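Local atomic coordinates of guanine deaminase (Escherichia coli, PDB entry 6OHB), a protein that catalyses the zinc-dependent hydrolytic deamination of guanine to xanthine and ammonia in purine degradation. Residues G257-Y262 / E282-R287; R33-G38 / E48-W53; G142-Q147 / V168-N173. One frame throughout, in Å; residues are numbered along the deposited sequence.

Contact 1. Residues G257-Y262 / E282-R287; sequences GYLDVY and EKEWDR
The helical segments 258-262 and 282-287 run side by side in the TIM-barrel fold of the amidohydrolase superfamily, their axes inclined by 34° and 10.0 Å apart at closest approach. The helices they belong to, 258-264 and 282-290, come before and after strand 272-274 in the chain, and their backbones draw nearest at Leu259 and Glu284. Gly257, just ahead of the first helix, has a positive phi that would jam a CB against the preceding carbonyl oxygen.

Leu259 is the apolar centre of the contact. With CG anti to its backbone N, the side chain extends toward helix 282-290 and lays CD2 3.3 Å from Glu284 O and 3.7 Å from Arg287 CB. Its CB meets the aliphatic part of Glu284, 3.8 Å from CG. The remainder of the Glu284 chain is extended and carries OE2 to 3.6 Å from Tyr258 N, beside the N-terminal end of helix 258-264, where a negative charge would probably be welcome. The other carboxylate oxygen, OE1, accepts a hydrogen bond from the backbone N of Glu281. Tyr258 itself turns its ring away to Phe210 and Cys239, residues assigned by similarity to substrate binding, and its hydroxyl bonds Glu244.

A salt bridge closes the side of the pair where Arg287 crosses Asp260. The arginine leaves its helix with CG anti to the backbone N, then bends at chi2 and chi3, so that its CB and CG pack on Leu259 CD2 while the guanidinium reaches the acid end-on. The carboxylate and guanidinium planes lie 55° apart. Asp260 OD1 also accepts from Gln264 NE2. Its anti lone pair receives both terminal nitrogens of Arg287, NH1 and NH2 each 3.1 Å from OD1, through two bonds bent to about 140°.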
loop_
_atom_site.group_PDB
_atom_site.type_symbol
_atom_site.label_atom_id
_atom_site.label_comp_id
_atom_site.label_asym_id
_atom_site.label_seq_id
_atom_site.Cartn_x
_atom_site.Cartn_y
_atom_site.Cartn_z
ATOM N N GLY A 257 32.111 -8.955 -11.532
ATOM C CA GLY A 257 30.787 -8.443 -11.242
ATOM C C GLY A 257 30.698 -7.784 -9.876
ATOM O O GLY A 257 31.689 -7.585 -9.168
ATOM N N TYR A 258 29.458 -7.464 -9.501
ATOM C CA TYR A 258 29.199 -6.671 -8.302
ATOM C C TYR A 258 29.496 -7.465 -7.029
ATOM O O TYR A 258 30.278 -7.026 -6.175
ATOM C CB TYR A 258 27.745 -6.191 -8.330
ATOM C CG TYR A 258 27.418 -4.974 -7.488
ATOM C CD1 TYR A 258 28.230 -4.581 -6.431
ATOM C CD2 TYR A 258 26.267 -4.234 -7.739
ATOM C CE1 TYR A 258 27.910 -3.476 -5.654
ATOM C CE2 TYR A 258 25.940 -3.133 -6.973
ATOM C CZ TYR A 258 26.762 -2.756 -5.933
ATOM O OH TYR A 258 26.431 -1.655 -5.177
ATOM N N LEU A 259 28.860 -8.628 -6.870
ATOM C CA LEU A 259 29.044 -9.401 -5.644
ATOM C C LEU A 259 30.495 -9.827 -5.457
ATOM O O LEU A 259 30.961 -9.965 -4.317
ATOM C CB LEU A 259 28.125 -10.626 -5.652
ATOM C CG LEU A 259 28.294 -11.638 -4.507
ATOM C CD1 LEU A 259 28.066 -10.994 -3.146
ATOM C CD2 LEU A 259 27.386 -12.842 -4.696
ATOM N N ASP A 260 31.228 -10.027 -6.553
ATOM C CA ASP A 260 32.607 -10.476 -6.423
ATOM C C ASP A 260 33.516 -9.403 -5.840
ATOM O O ASP A 260 34.545 -9.741 -5.248
ATOM C CB ASP A 260 33.153 -10.943 -7.770
ATOM C CG ASP A 260 34.510 -11.613 -7.641
ATOM O OD1 ASP A 260 34.555 -12.795 -7.235
ATOM O OD2 ASP A 260 35.531 -10.953 -7.941
ATOM N N VAL A 261 33.153 -8.127 -5.966
ATOM C CA VAL A 261 33.919 -7.082 -5.290
ATOM C C VAL A 261 33.862 -7.285 -3.782
ATOM O O VAL A 261 34.886 -7.224 -3.092
ATOM C CB VAL A 261 33.407 -5.687 -5.689
ATOM C CG1 VAL A 261 34.287 -4.610 -5.063
ATOM C CG2 VAL A 261 33.360 -5.552 -7.201
ATOM N N TYR A 262 32.661 -7.537 -3.250
ATOM C CA TYR A 262 32.525 -7.783 -1.819
ATOM C C TYR A 262 33.184 -9.096 -1.426
ATOM O O TYR A 262 33.823 -9.185 -0.371
ATOM C CB TYR A 262 31.048 -7.812 -1.426
ATOM C CG TYR A 262 30.306 -6.522 -1.652
ATOM C CD1 TYR A 262 30.796 -5.316 -1.163
ATOM C CD2 TYR A 262 29.110 -6.510 -2.354
ATOM C CE1 TYR A 262 30.110 -4.131 -1.374
ATOM C CE2 TYR A 262 28.417 -5.334 -2.569
ATOM C CZ TYR A 262 28.920 -4.149 -2.079
ATOM O OH TYR A 262 28.223 -2.984 -2.298
ATOM N N GLU A 282 23.429 -15.768 -12.296
ATOM C CA GLU A 282 23.333 -17.052 -11.610
ATOM C C GLU A 282 24.609 -17.364 -10.841
ATOM O O GLU A 282 24.553 -17.999 -9.775
ATOM C CB GLU A 282 23.030 -18.159 -12.619
ATOM C CG GLU A 282 22.528 -19.454 -12.000
ATOM C CD GLU A 282 21.020 -19.475 -11.834
ATOM O OE1 GLU A 282 20.371 -18.449 -12.128
ATOM O OE2 GLU A 282 20.480 -20.523 -11.420
ATOM N N LYS A 283 25.752 -16.887 -11.345
ATOM C CA LYS A 283 26.999 -16.887 -10.584
ATOM C C LYS A 283 26.797 -16.295 -9.196
ATOM O O LYS A 283 27.227 -16.870 -8.191
ATOM C CB LYS A 283 28.079 -16.121 -11.347
ATOM N N GLU A 284 26.155 -15.127 -9.126
ATOM C CA GLU A 284 26.034 -14.421 -7.854
ATOM C C GLU A 284 25.065 -15.131 -6.914
ATOM O O GLU A 284 25.286 -15.160 -5.697
ATOM C CB GLU A 284 25.600 -12.978 -8.107
ATOM C CG GLU A 284 26.674 -12.129 -8.772
ATOM C CD GLU A 284 26.109 -10.894 -9.453
ATOM O OE1 GLU A 284 24.962 -10.952 -9.950
ATOM O OE2 GLU A 284 26.818 -9.864 -9.498
ATOM N N TRP A 285 23.987 -15.708 -7.456
ATOM C CA TRP A 285 23.105 -16.542 -6.646
ATOM C C TRP A 285 23.884 -17.688 -6.010
ATOM O O TRP A 285 23.794 -17.926 -4.796
ATOM C CB TRP A 285 21.964 -17.096 -7.503
ATOM C CG TRP A 285 20.821 -16.154 -7.750
ATOM C CD1 TRP A 285 20.455 -15.606 -8.948
ATOM C CD2 TRP A 285 19.877 -15.672 -6.785
ATOM N NE1 TRP A 285 19.352 -14.805 -8.786
ATOM C CE2 TRP A 285 18.976 -14.828 -7.468
ATOM C CE3 TRP A 285 19.709 -15.864 -5.410
ATOM C CZ2 TRP A 285 17.923 -14.180 -6.824
ATOM C CZ3 TRP A 285 18.664 -15.220 -4.770
ATOM C CH2 TRP A 285 17.784 -14.388 -5.478
ATOM N N ASP A 286 24.673 -18.405 -6.823
ATOM C CA ASP A 286 25.440 -19.533 -6.296
ATOM C C ASP A 286 26.499 -19.082 -5.294
ATOM O O ASP A 286 26.772 -19.796 -4.323
ATOM C CB ASP A 286 26.096 -20.313 -7.438
ATOM C CG ASP A 286 25.087 -20.879 -8.423
ATOM O OD1 ASP A 286 23.904 -21.046 -8.049
ATOM O OD2 ASP A 286 25.482 -21.171 -9.573
ATOM N N ARG A 287 27.105 -17.914 -5.513
ATOM C CA ARG A 287 28.093 -17.399 -4.565
ATOM C C ARG A 287 27.448 -17.049 -3.228
ATOM O O ARG A 287 27.997 -17.364 -2.165
ATOM C CB ARG A 287 28.806 -16.188 -5.166
ATOM C CG ARG A 287 29.877 -15.556 -4.288
ATOM C CD ARG A 287 31.150 -16.408 -4.190
ATOM N NE ARG A 287 31.965 -16.465 -5.410
ATOM C CZ ARG A 287 32.460 -15.416 -6.070
ATOM N NH1 ARG A 287 32.243 -14.174 -5.655
ATOM N NH2 ARG A 287 33.190 -15.612 -7.162
#

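Contact 2. Residues R33-G38 / E48-W53; sequences RFIEDG and EWFGEW
Residues 33-38 and 48-53 meet where two sheets of the small beta domain come together, the domain that accompanies the barrel in this superfamily. Strand 32-35 pairs with strand 14-18, whereas strand 46-50 pairs with strand 38-43; the chain turns a corner at Glu36-Asp37, between the sheets, and another at Gly51, after strand 46-50.

Backbone pairing is confined to this corner. Gly38 and Glu52 form an antiparallel non-hydrogen-bonded pair, and next to it Trp53 N donates to Asp37 O over 2.9 Å, nearly straight at 164° and on a lone pair of the carbonyl. Gly38 CA lies 3.3 Å from Gly51 O. A water extends the polar link, accepting from Asp37 N at 2.7 Å and donating to Glu52 OE1 at 3.0 Å; a bend at chi2 of Glu52 brings its carboxylate back to this position.

The apolar contacts centre on Phe50, whose CZ points at Ile35 CG1, 4.0 Å away, tip to tip. Phe15 meets the same ring edge-to-face. Ile35 also lays its CG2 and CD1 against the carboxylate end of Glu52.

Charged groups flank this apolar patch. Arg33 meets Phe50 head-on: the ring presents its CE2 edge to the guanidinium face, with CZ of Arg33 3.3 Å from CE2 and the planes 76° apart. The guanidinium thus lies near the ring plane instead of over its pi face, and a salt bridge to Asp17 holds its NH2. Asp37 crosses Trp53 obliquely, OD1 3.7 Å from CB, and both share Arg12, which forms a salt bridge to the acid and a cation-pi contact with the indole.

Arg33 with Asp17 and Arg12 with Asp37 thus probably offset each other's charge at this partly buried corner, while the water gives Glu52 OE1 a donor and Asp37 N an acceptor.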
loop_
_atom_site.group_PDB
_atom_site.type_symbol
_atom_site.label_atom_id
_atom_site.label_comp_id
_atom_site.label_asym_id
_atom_site.label_seq_id
_atom_site.Cartn_x
_atom_site.Cartn_y
_atom_site.Cartn_z
ATOM N N ARG A 33 2.671 -22.924 14.968
ATOM C CA ARG A 33 1.919 -23.181 16.182
ATOM C C ARG A 33 0.982 -22.010 16.436
ATOM O O ARG A 33 1.423 -20.851 16.503
ATOM C CB ARG A 33 2.858 -23.383 17.369
ATOM C CG ARG A 33 2.137 -23.563 18.689
ATOM C CD ARG A 33 3.123 -23.816 19.810
ATOM N NE ARG A 33 4.214 -22.849 19.798
ATOM C CZ ARG A 33 5.258 -22.897 20.617
ATOM N NH1 ARG A 33 5.355 -23.869 21.517
ATOM N NH2 ARG A 33 6.206 -21.976 20.538
ATOM N N PHE A 34 -0.304 -22.320 16.575
ATOM C CA PHE A 34 -1.335 -21.367 16.958
ATOM C C PHE A 34 -1.990 -21.867 18.238
ATOM O O PHE A 34 -2.587 -22.948 18.250
ATOM C CB PHE A 34 -2.371 -21.207 15.843
ATOM C CG PHE A 34 -3.554 -20.363 16.227
ATOM C CD1 PHE A 34 -3.406 -19.006 16.469
ATOM C CD2 PHE A 34 -4.813 -20.928 16.347
ATOM C CE1 PHE A 34 -4.494 -18.228 16.822
ATOM C CE2 PHE A 34 -5.906 -20.156 16.702
ATOM C CZ PHE A 34 -5.746 -18.804 16.938
ATOM N N ILE A 35 -1.876 -21.087 19.309
ATOM C CA ILE A 35 -2.496 -21.404 20.593
ATOM C C ILE A 35 -3.593 -20.380 20.846
ATOM O O ILE A 35 -3.308 -19.193 21.034
ATOM C CB ILE A 35 -1.474 -21.394 21.739
ATOM C CG1 ILE A 35 -0.296 -22.324 21.429
ATOM C CG2 ILE A 35 -2.152 -21.775 23.048
ATOM C CD1 ILE A 35 -0.604 -23.800 21.596
ATOM N N GLU A 36 -4.846 -20.832 20.876
ATOM C CA GLU A 36 -5.950 -19.884 20.952
ATOM C C GLU A 36 -6.151 -19.348 22.367
ATOM O O GLU A 36 -6.457 -18.164 22.543
ATOM C CB GLU A 36 -7.229 -20.532 20.424
ATOM C CG GLU A 36 -8.392 -19.569 20.305
ATOM C CD GLU A 36 -9.417 -19.784 21.392
ATOM O OE1 GLU A 36 -10.069 -18.800 21.798
ATOM O OE2 GLU A 36 -9.568 -20.942 21.839
ATOM N N ASP A 37 -5.976 -20.187 23.385
ATOM C CA ASP A 37 -6.077 -19.764 24.783
ATOM C C ASP A 37 -4.746 -20.096 25.451
ATOM O O ASP A 37 -4.581 -21.144 26.082
ATOM C CB ASP A 37 -7.258 -20.437 25.476
ATOM C CG ASP A 37 -7.526 -19.870 26.864
ATOM O OD1 ASP A 37 -7.061 -18.750 27.151
ATOM O OD2 ASP A 37 -8.196 -20.556 27.671
ATOM N N GLY A 38 -3.787 -19.189 25.298
ATOM C CA GLY A 38 -2.423 -19.424 25.716
ATOM C C GLY A 38 -1.887 -18.501 26.792
ATOM O O GLY A 38 -2.451 -17.436 27.077
ATOM N N GLU A 48 10.046 -17.631 30.032
ATOM C CA GLU A 48 10.177 -18.656 31.057
ATOM C C GLU A 48 9.329 -19.870 30.723
ATOM O O GLU A 48 9.772 -21.012 30.899
ATOM C CB GLU A 48 9.776 -18.103 32.423
ATOM C CG GLU A 48 10.103 -19.048 33.575
ATOM C CD GLU A 48 11.569 -18.991 33.956
ATOM O OE1 GLU A 48 12.262 -18.049 33.513
ATOM O OE2 GLU A 48 12.034 -19.889 34.689
ATOM N N TRP A 49 8.111 -19.644 30.243
ATOM C CA TRP A 49 7.231 -20.767 29.939
ATOM C C TRP A 49 6.214 -20.315 28.906
ATOM O O TRP A 49 5.741 -19.184 28.959
ATOM C CB TRP A 49 6.524 -21.281 31.208
ATOM C CG TRP A 49 5.742 -22.565 31.037
ATOM C CD1 TRP A 49 6.175 -23.834 31.320
ATOM C CD2 TRP A 49 4.388 -22.702 30.570
ATOM N NE1 TRP A 49 5.182 -24.749 31.042
ATOM C CE2 TRP A 49 4.077 -24.082 30.583
ATOM C CE3 TRP A 49 3.414 -21.797 30.142
ATOM C CZ2 TRP A 49 2.832 -24.572 30.178
ATOM C CZ3 TRP A 49 2.181 -22.287 29.739
ATOM C CH2 TRP A 49 1.903 -23.661 29.758
ATOM N N PHE A 50 5.883 -21.190 27.969
ATOM C CA PHE A 50 4.855 -20.861 26.998
ATOM C C PHE A 50 3.993 -22.082 26.736
ATOM O O PHE A 50 4.514 -23.192 26.601
ATOM C CB PHE A 50 5.464 -20.360 25.686
ATOM C CG PHE A 50 4.456 -20.173 24.602
ATOM C CD1 PHE A 50 3.484 -19.197 24.713
ATOM C CD2 PHE A 50 4.463 -20.980 23.481
ATOM C CE1 PHE A 50 2.545 -19.021 23.722
ATOM C CE2 PHE A 50 3.524 -20.807 22.486
ATOM C CZ PHE A 50 2.564 -19.828 22.606
ATOM N N GLY A 51 2.680 -21.884 26.661
ATOM C CA GLY A 51 1.826 -22.992 26.268
ATOM C C GLY A 51 0.360 -22.706 26.520
ATOM O O GLY A 51 -0.066 -21.553 26.547
ATOM N N GLU A 52 -0.405 -23.785 26.667
ATOM C CA GLU A 52 -1.838 -23.669 26.910
ATOM C C GLU A 52 -2.110 -23.083 28.291
ATOM O O GLU A 52 -1.431 -23.411 29.272
ATOM C CB GLU A 52 -2.516 -25.037 26.786
ATOM C CG GLU A 52 -2.475 -25.641 25.391
ATOM C CD GLU A 52 -3.658 -25.224 24.540
ATOM O OE1 GLU A 52 -4.537 -24.494 25.053
ATOM O OE2 GLU A 52 -3.716 -25.637 23.361
ATOM N N TRP A 53 -3.121 -22.215 28.356
ATOM C CA TRP A 53 -3.487 -21.546 29.601
ATOM C C TRP A 53 -3.733 -22.544 30.731
ATOM O O TRP A 53 -3.224 -22.381 31.846
ATOM C CB TRP A 53 -4.724 -20.671 29.360
ATOM C CG TRP A 53 -5.337 -20.093 30.604
ATOM C CD1 TRP A 53 -6.539 -20.429 31.151
ATOM C CD2 TRP A 53 -4.786 -19.067 31.447
ATOM N NE1 TRP A 53 -6.770 -19.685 32.282
ATOM C CE2 TRP A 53 -5.709 -18.841 32.486
ATOM C CE3 TRP A 53 -3.602 -18.319 31.423
ATOM C CZ2 TRP A 53 -5.487 -17.905 33.496
ATOM C CZ3 TRP A 53 -3.383 -17.384 32.429
ATOM C CH2 TRP A 53 -4.321 -17.187 33.451
HETATM O O HOH W 1 -6.136 -22.843 23.193
#

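Contact 3. Residues G142-Q147 / V168-N173; sequences GTVHPQ and VMMDRN
The loop that follows strand 135-141 presses against the C-terminal end of strand 164-169, two parallel strands joined through helix 146-158 in a beta-alpha-beta unit of the TIM barrel. The tight part is buried and centres on Val168. Its N donates to Thr143 O over a very short 2.4 Å, from above the carbonyl plane, while its CG2 lies 3.2 Å from Gly142 O. Val144 then fits alongside: its CA-H points at Val168 O, its CG1 sits 3.3 Å from that same oxygen, and its CG2 touches both Val168 CB (3.9 Å) and Met170 SD (3.5 Å). The Met170 chain crosses Val144 at about a right angle and continues to Arg209, a substrate residue by similarity. An alanine in place of Val144 would lose both methyls and would probably loosen the packing on Met170.

Buried Thr143 OG1 donates to O of His145, the N-cap residue of helix 146-158, at 2.6 Å. Beyond this packed region the segments part, and His145-Gln147 and Asp171-Asn173 are partly exposed. One N-H...O bond satisfies Thr143 O, and Val168 O receives a CA-H contact, so the join is polar in the backbone and apolar in its side chains.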
loop_
_atom_site.group_PDB
_atom_site.type_symbol
_atom_site.label_atom_id
_atom_site.label_comp_id
_atom_site.label_asym_id
_atom_site.label_seq_id
_atom_site.Cartn_x
_atom_site.Cartn_y
_atom_site.Cartn_z
ATOM N N GLY A 142 23.352 3.490 9.554
ATOM C CA GLY A 142 23.581 4.719 10.283
ATOM C C GLY A 142 23.940 5.913 9.420
ATOM O O GLY A 142 23.443 6.082 8.302
ATOM N N THR A 143 24.820 6.751 9.955
ATOM C CA THR A 143 25.382 7.893 9.261
ATOM C C THR A 143 26.815 7.590 8.845
ATOM O O THR A 143 27.369 6.528 9.139
ATOM C CB THR A 143 25.373 9.110 10.186
ATOM O OG1 THR A 143 25.679 8.679 11.526
ATOM C CG2 THR A 143 24.020 9.783 10.182
ATOM N N VAL A 144 27.421 8.540 8.138
ATOM C CA VAL A 144 28.872 8.500 8.020
ATOM C C VAL A 144 29.502 9.086 9.278
ATOM O O VAL A 144 30.609 8.699 9.658
ATOM C CB VAL A 144 29.335 9.237 6.754
ATOM C CG1 VAL A 144 30.725 8.779 6.361
ATOM C CG2 VAL A 144 28.353 9.007 5.626
ATOM N N HIS A 145 28.786 9.985 9.959
ATOM C CA HIS A 145 29.255 10.628 11.183
ATOM C C HIS A 145 29.087 9.685 12.369
ATOM O O HIS A 145 27.999 9.135 12.561
ATOM C CB HIS A 145 28.481 11.912 11.447
ATOM C CG HIS A 145 28.008 12.602 10.208
ATOM N ND1 HIS A 145 28.827 13.405 9.442
ATOM C CD2 HIS A 145 26.799 12.605 9.596
ATOM C CE1 HIS A 145 28.140 13.879 8.417
ATOM N NE2 HIS A 145 26.908 13.407 8.487
ATOM N N PRO A 146 30.126 9.480 13.184
ATOM C CA PRO A 146 29.991 8.562 14.329
ATOM C C PRO A 146 29.053 9.065 15.415
ATOM O O PRO A 146 28.498 8.244 16.159
ATOM C CB PRO A 146 31.430 8.441 14.859
ATOM C CG PRO A 146 32.310 9.119 13.823
ATOM C CD PRO A 146 31.449 10.118 13.135
ATOM N N GLN A 147 28.835 10.379 15.513
ATOM C CA GLN A 147 28.010 10.910 16.593
ATOM C C GLN A 147 26.546 10.514 16.434
ATOM O O GLN A 147 25.856 10.252 17.427
ATOM C CB GLN A 147 28.146 12.432 16.650
ATOM N N VAL A 168 28.163 4.425 8.387
ATOM C CA VAL A 168 28.315 4.307 6.943
ATOM C C VAL A 168 29.757 4.610 6.561
ATOM O O VAL A 168 30.347 5.593 7.027
ATOM C CB VAL A 168 27.344 5.250 6.217
ATOM C CG1 VAL A 168 27.575 5.191 4.714
ATOM C CG2 VAL A 168 25.906 4.904 6.549
ATOM N N MET A 169 30.347 3.739 5.744
ATOM C CA MET A 169 31.676 3.951 5.189
ATOM C C MET A 169 31.529 4.374 3.732
ATOM O O MET A 169 31.026 3.601 2.909
ATOM C CB MET A 169 32.515 2.677 5.313
ATOM C CG MET A 169 32.624 2.145 6.739
ATOM S SD MET A 169 33.475 0.554 6.866
ATOM C CE MET A 169 34.770 0.756 5.653
ATOM N N MET A 170 31.970 5.592 3.416
ATOM C CA MET A 170 31.908 6.103 2.045
ATOM C C MET A 170 32.921 7.230 1.886
ATOM O O MET A 170 32.811 8.260 2.560
ATOM C CB MET A 170 30.493 6.581 1.703
ATOM C CG MET A 170 29.830 7.422 2.782
ATOM S SD MET A 170 28.183 8.000 2.319
ATOM C CE MET A 170 28.462 8.458 0.615
ATOM N N ASP A 171 33.899 7.048 0.992
ATOM C CA ASP A 171 34.975 8.024 0.834
ATOM C C ASP A 171 35.081 8.616 -0.571
ATOM O O ASP A 171 36.017 9.381 -0.829
ATOM C CB ASP A 171 36.321 7.411 1.246
ATOM C CG ASP A 171 36.788 6.309 0.310
ATOM O OD1 ASP A 171 35.962 5.777 -0.462
ATOM O OD2 ASP A 171 37.990 5.968 0.355
ATOM N N ARG A 172 34.163 8.295 -1.482
ATOM C CA ARG A 172 34.240 8.845 -2.829
ATOM C C ARG A 172 32.851 8.897 -3.456
ATOM O O ARG A 172 31.903 8.277 -2.968
ATOM C CB ARG A 172 35.198 8.032 -3.709
ATOM C CG ARG A 172 34.647 6.696 -4.166
ATOM C CD ARG A 172 35.670 5.942 -4.996
ATOM N NE ARG A 172 35.183 4.629 -5.405
ATOM C CZ ARG A 172 35.892 3.754 -6.115
ATOM N NH1 ARG A 172 37.125 4.051 -6.499
ATOM N NH2 ARG A 172 35.366 2.582 -6.439
ATOM N N ASN A 173 32.748 9.676 -4.540
ATOM C CA ASN A 173 31.552 9.739 -5.387
ATOM C C ASN A 173 30.325 10.217 -4.613
ATOM O O ASN A 173 29.223 9.685 -4.767
ATOM C CB ASN A 173 31.279 8.392 -6.058
ATOM C CG ASN A 173 32.272 8.078 -7.153
ATOM O OD1 ASN A 173 32.737 8.976 -7.857
ATOM N ND2 ASN A 173 32.611 6.804 -7.303
#

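Overall arrangement
Contacts 1 and 3 both belong to the catalytic barrel. Their centres are 24 Å apart and their nearest atoms about 7 Å, so they do not touch. They nevertheless approach the probable substrate pocket at adjacent residues, both assigned to substrate binding by similarity: the side chain of Tyr258 in contact 1 lies about 3 Å from that of Phe210, and that of Met170 in contact 3 about 3 Å from that of Arg209. From the zinc ion, held by His82, His84, His237 and Asp327, the side chains of Tyr258 and Val168 are about 10 Å and 9 Å away. Contact 2 lies across the chain's centre, 43 Å and 45 Å from contacts 1 and 3 between centres, away from the annotated sites.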